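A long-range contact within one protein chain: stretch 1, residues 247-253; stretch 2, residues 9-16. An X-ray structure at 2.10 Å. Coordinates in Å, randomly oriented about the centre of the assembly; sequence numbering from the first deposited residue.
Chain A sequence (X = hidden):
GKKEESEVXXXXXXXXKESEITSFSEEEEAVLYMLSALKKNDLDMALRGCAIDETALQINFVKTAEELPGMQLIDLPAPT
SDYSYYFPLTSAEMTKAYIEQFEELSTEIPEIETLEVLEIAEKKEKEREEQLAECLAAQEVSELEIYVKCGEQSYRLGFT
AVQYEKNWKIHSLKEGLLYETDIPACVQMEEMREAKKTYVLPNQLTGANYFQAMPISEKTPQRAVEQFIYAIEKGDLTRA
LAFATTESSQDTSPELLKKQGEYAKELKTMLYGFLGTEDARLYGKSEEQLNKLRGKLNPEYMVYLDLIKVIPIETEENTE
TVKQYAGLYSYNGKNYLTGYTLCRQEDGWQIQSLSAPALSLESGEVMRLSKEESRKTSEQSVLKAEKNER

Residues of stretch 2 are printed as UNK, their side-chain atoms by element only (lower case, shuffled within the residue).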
# COMPACT_ATOMS: atom_id res chain seq x y z
N GLU A 247 -16.54 -3.98 -4.16
CA GLU A 247 -17.09 -5.23 -3.67
C GLU A 247 -16.73 -5.48 -2.22
O GLU A 247 -15.69 -5.03 -1.75
CB GLU A 247 -16.59 -6.41 -4.50
CG GLU A 247 -16.96 -6.36 -5.98
CD GLU A 247 -18.46 -6.51 -6.24
OE1 GLU A 247 -19.21 -6.87 -5.30
OE2 GLU A 247 -18.88 -6.28 -7.40
N SER A 248 -17.62 -6.20 -1.54
CA SER A 248 -17.33 -6.82 -0.26
C SER A 248 -16.98 -8.29 -0.53
O SER A 248 -17.05 -8.76 -1.67
CB SER A 248 -18.54 -6.71 0.65
OG SER A 248 -18.23 -7.17 1.96
N SER A 249 -16.60 -9.00 0.53
CA SER A 249 -16.34 -10.43 0.44
C SER A 249 -16.49 -11.03 1.81
O SER A 249 -16.33 -10.34 2.83
CB SER A 249 -14.93 -10.72 -0.11
OG SER A 249 -13.93 -10.06 0.63
N GLN A 250 -16.81 -12.30 1.85
CA GLN A 250 -16.97 -12.97 3.13
C GLN A 250 -15.60 -13.05 3.79
O GLN A 250 -15.42 -12.59 4.91
CB GLN A 250 -17.58 -14.36 2.94
CG GLN A 250 -18.95 -14.36 2.27
CD GLN A 250 -19.94 -13.38 2.91
OE1 GLN A 250 -20.25 -13.48 4.10
NE2 GLN A 250 -20.45 -12.44 2.11
N ASP A 251 -14.63 -13.58 3.06
CA ASP A 251 -13.29 -13.77 3.58
C ASP A 251 -12.32 -12.73 3.01
O ASP A 251 -12.68 -11.93 2.12
CB ASP A 251 -12.82 -15.19 3.27
CG ASP A 251 -11.73 -15.67 4.20
OD1 ASP A 251 -11.27 -14.90 5.08
OD2 ASP A 251 -11.32 -16.82 4.04
N THR A 252 -11.12 -12.70 3.58
CA THR A 252 -10.04 -11.84 3.12
C THR A 252 -9.71 -12.19 1.68
O THR A 252 -9.47 -13.36 1.37
CB THR A 252 -8.80 -12.05 4.01
OG1 THR A 252 -9.02 -11.45 5.30
CG2 THR A 252 -7.54 -11.48 3.36
N SER A 253 -9.71 -11.19 0.80
CA SER A 253 -9.55 -11.41 -0.64
C SER A 253 -8.26 -10.77 -1.14
O SER A 253 -8.09 -9.56 -1.02
CB SER A 253 -10.75 -10.82 -1.39
OG SER A 253 -10.47 -10.65 -2.77
N UNK A 9 -14.88 -0.72 8.02
CA UNK A 9 -14.05 -1.91 7.92
C UNK A 9 -14.85 -3.19 7.72
O UNK A 9 -15.83 -3.44 8.41
c UNK A 9 -12.11 -1.01 9.44
c UNK A 9 -13.19 -2.07 9.18
c UNK A 9 -11.34 -0.67 8.17
c UNK A 9 -11.16 -1.51 10.52
N UNK A 10 -14.37 -4.00 6.79
CA UNK A 10 -14.89 -5.33 6.57
C UNK A 10 -14.04 -6.25 7.43
O UNK A 10 -12.90 -6.58 7.08
o UNK A 10 -15.72 -7.81 5.64
c UNK A 10 -14.76 -5.69 5.09
c UNK A 10 -15.35 -7.05 4.76
n UNK A 10 -15.41 -7.36 3.46
N UNK A 11 -14.58 -6.63 8.58
CA UNK A 11 -13.91 -7.58 9.44
C UNK A 11 -14.20 -8.95 8.83
O UNK A 11 -15.20 -9.59 9.14
c UNK A 11 -14.40 -7.51 10.91
c UNK A 11 -14.40 -6.07 11.41
c UNK A 11 -13.51 -8.37 11.81
N UNK A 12 -13.33 -9.36 7.91
CA UNK A 12 -13.54 -10.58 7.14
C UNK A 12 -13.48 -11.79 8.07
O UNK A 12 -13.03 -11.67 9.21
c UNK A 12 -12.38 -9.53 5.16
c UNK A 12 -12.45 -10.75 6.06
o UNK A 12 -11.18 -10.94 6.68
N UNK A 13 -13.91 -12.96 7.57
CA UNK A 13 -13.84 -14.21 8.34
C UNK A 13 -12.44 -14.47 8.87
O UNK A 13 -12.27 -14.87 10.02
c UNK A 13 -14.31 -15.41 7.49
o UNK A 13 -17.41 -16.44 5.83
o UNK A 13 -15.44 -17.43 5.92
c UNK A 13 -16.25 -16.54 6.30
c UNK A 13 -15.82 -15.54 7.37
N UNK A 14 -11.42 -14.26 8.04
CA UNK A 14 -10.04 -14.47 8.49
C UNK A 14 -9.64 -13.43 9.54
O UNK A 14 -8.98 -13.75 10.53
o UNK A 14 -9.36 -15.51 6.44
c UNK A 14 -9.07 -14.45 7.32
N UNK A 15 -10.04 -12.18 9.35
CA UNK A 15 -9.74 -11.15 10.34
C UNK A 15 -10.43 -11.37 11.67
O UNK A 15 -9.94 -10.90 12.67
c UNK A 15 -8.97 -9.26 8.88
c UNK A 15 -10.06 -9.76 9.82
c UNK A 15 -7.71 -8.87 9.66
c UNK A 15 -9.51 -8.11 8.05
N UNK A 16 -11.55 -12.08 11.68
CA UNK A 16 -12.21 -12.48 12.94
C UNK A 16 -11.48 -13.60 13.67
O UNK A 16 -11.80 -13.87 14.83
c UNK A 16 -14.57 -11.90 12.12
c UNK A 16 -13.64 -12.95 12.69
o UNK A 16 -16.42 -13.41 12.13
c UNK A 16 -15.83 -12.50 11.54
n UNK A 16 -16.26 -12.00 10.38
O HOH W 1 -14.79 -5.46 1.32

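Position 9 carries four side-chain carbons, forked at the second, and its side chain is out of reach of stretch 1. A fork at the second carbon identifies Leu 9, which takes no part in the contact.

At position 10 there are two carbons, the second bearing one oxygen and one nitrogen, the pattern of a short carboxamide. CA-to-CB points toward stretch 1, and the side-chain nitrogen of position 10 lies 3.2 Å from Ser 249 O. The two-carbon carboxamide makes it Asn 10. The ND2 group donates to that carbonyl almost linearly, at 170°. Ser 248 OG is equally close to ND2, at 3.2 Å, but the angle is too poor for a hydrogen bond. A water accepts from ND2 and donates to Glu 247 O, extending the link along the backbone of stretch 1.

Position 11 has three carbons, branched at the first, and its CA-to-CB bond points away from stretch 1: Val 11, without a contact.

Position 12 has one carbon carrying an oxygen and a methyl carbon. Its oxygen sits 2.6 Å from Thr 252 OG1, and the branched hydroxyl side chain is that of Thr 12. The two OG1 atoms are hydrogen-bonded, and Thr 12 OG1 also accepts from the backbone N of position 15, 3.2 Å away.

Position 13 shows an unbranched chain of three carbons ending in two oxygens, a carboxylate: Glu 13. Its backbone N donates to Gln 250 O at 3.1 Å, while its OE2 lies 3.6 Å from Gln 250 CB. Its OE1 lies 4.6 Å from Asp 251 OD2, a like charge, so this approach offers the carboxylate no favourable charge pairing.

Position 14 has one carbon and one oxygen, the latter 2.4 Å from Asp 251 OD1. This is Ser 14, whose OG donates in a very short hydrogen bond; its backbone N adds a weak one to the same OD1 at 3.0 Å.

Position 15, four carbons forked at the second, is Leu 15; its CG only grazes Thr 252 OG1 at 4.2 Å. Position 16 has three carbons, the last with one oxygen and one nitrogen: Gln 16. It misses stretch 1, and its NE2 instead bonds Val 11 O at 2.9 Å, bridging its own turn.

The contact is small, burying 376 Å², and chiefly polar. Backbone carbonyls of Ser 249 and Gln 250 receive donors from stretch 2, and Asp 251 OD1 gathers Ser 14 OG and N while also accepting from Thr 252 N at 2.7 Å. The paired threonine hydroxyls complete the junction beside this carboxylate.

Stretch 2, residues 9-16: LNVTESLQ
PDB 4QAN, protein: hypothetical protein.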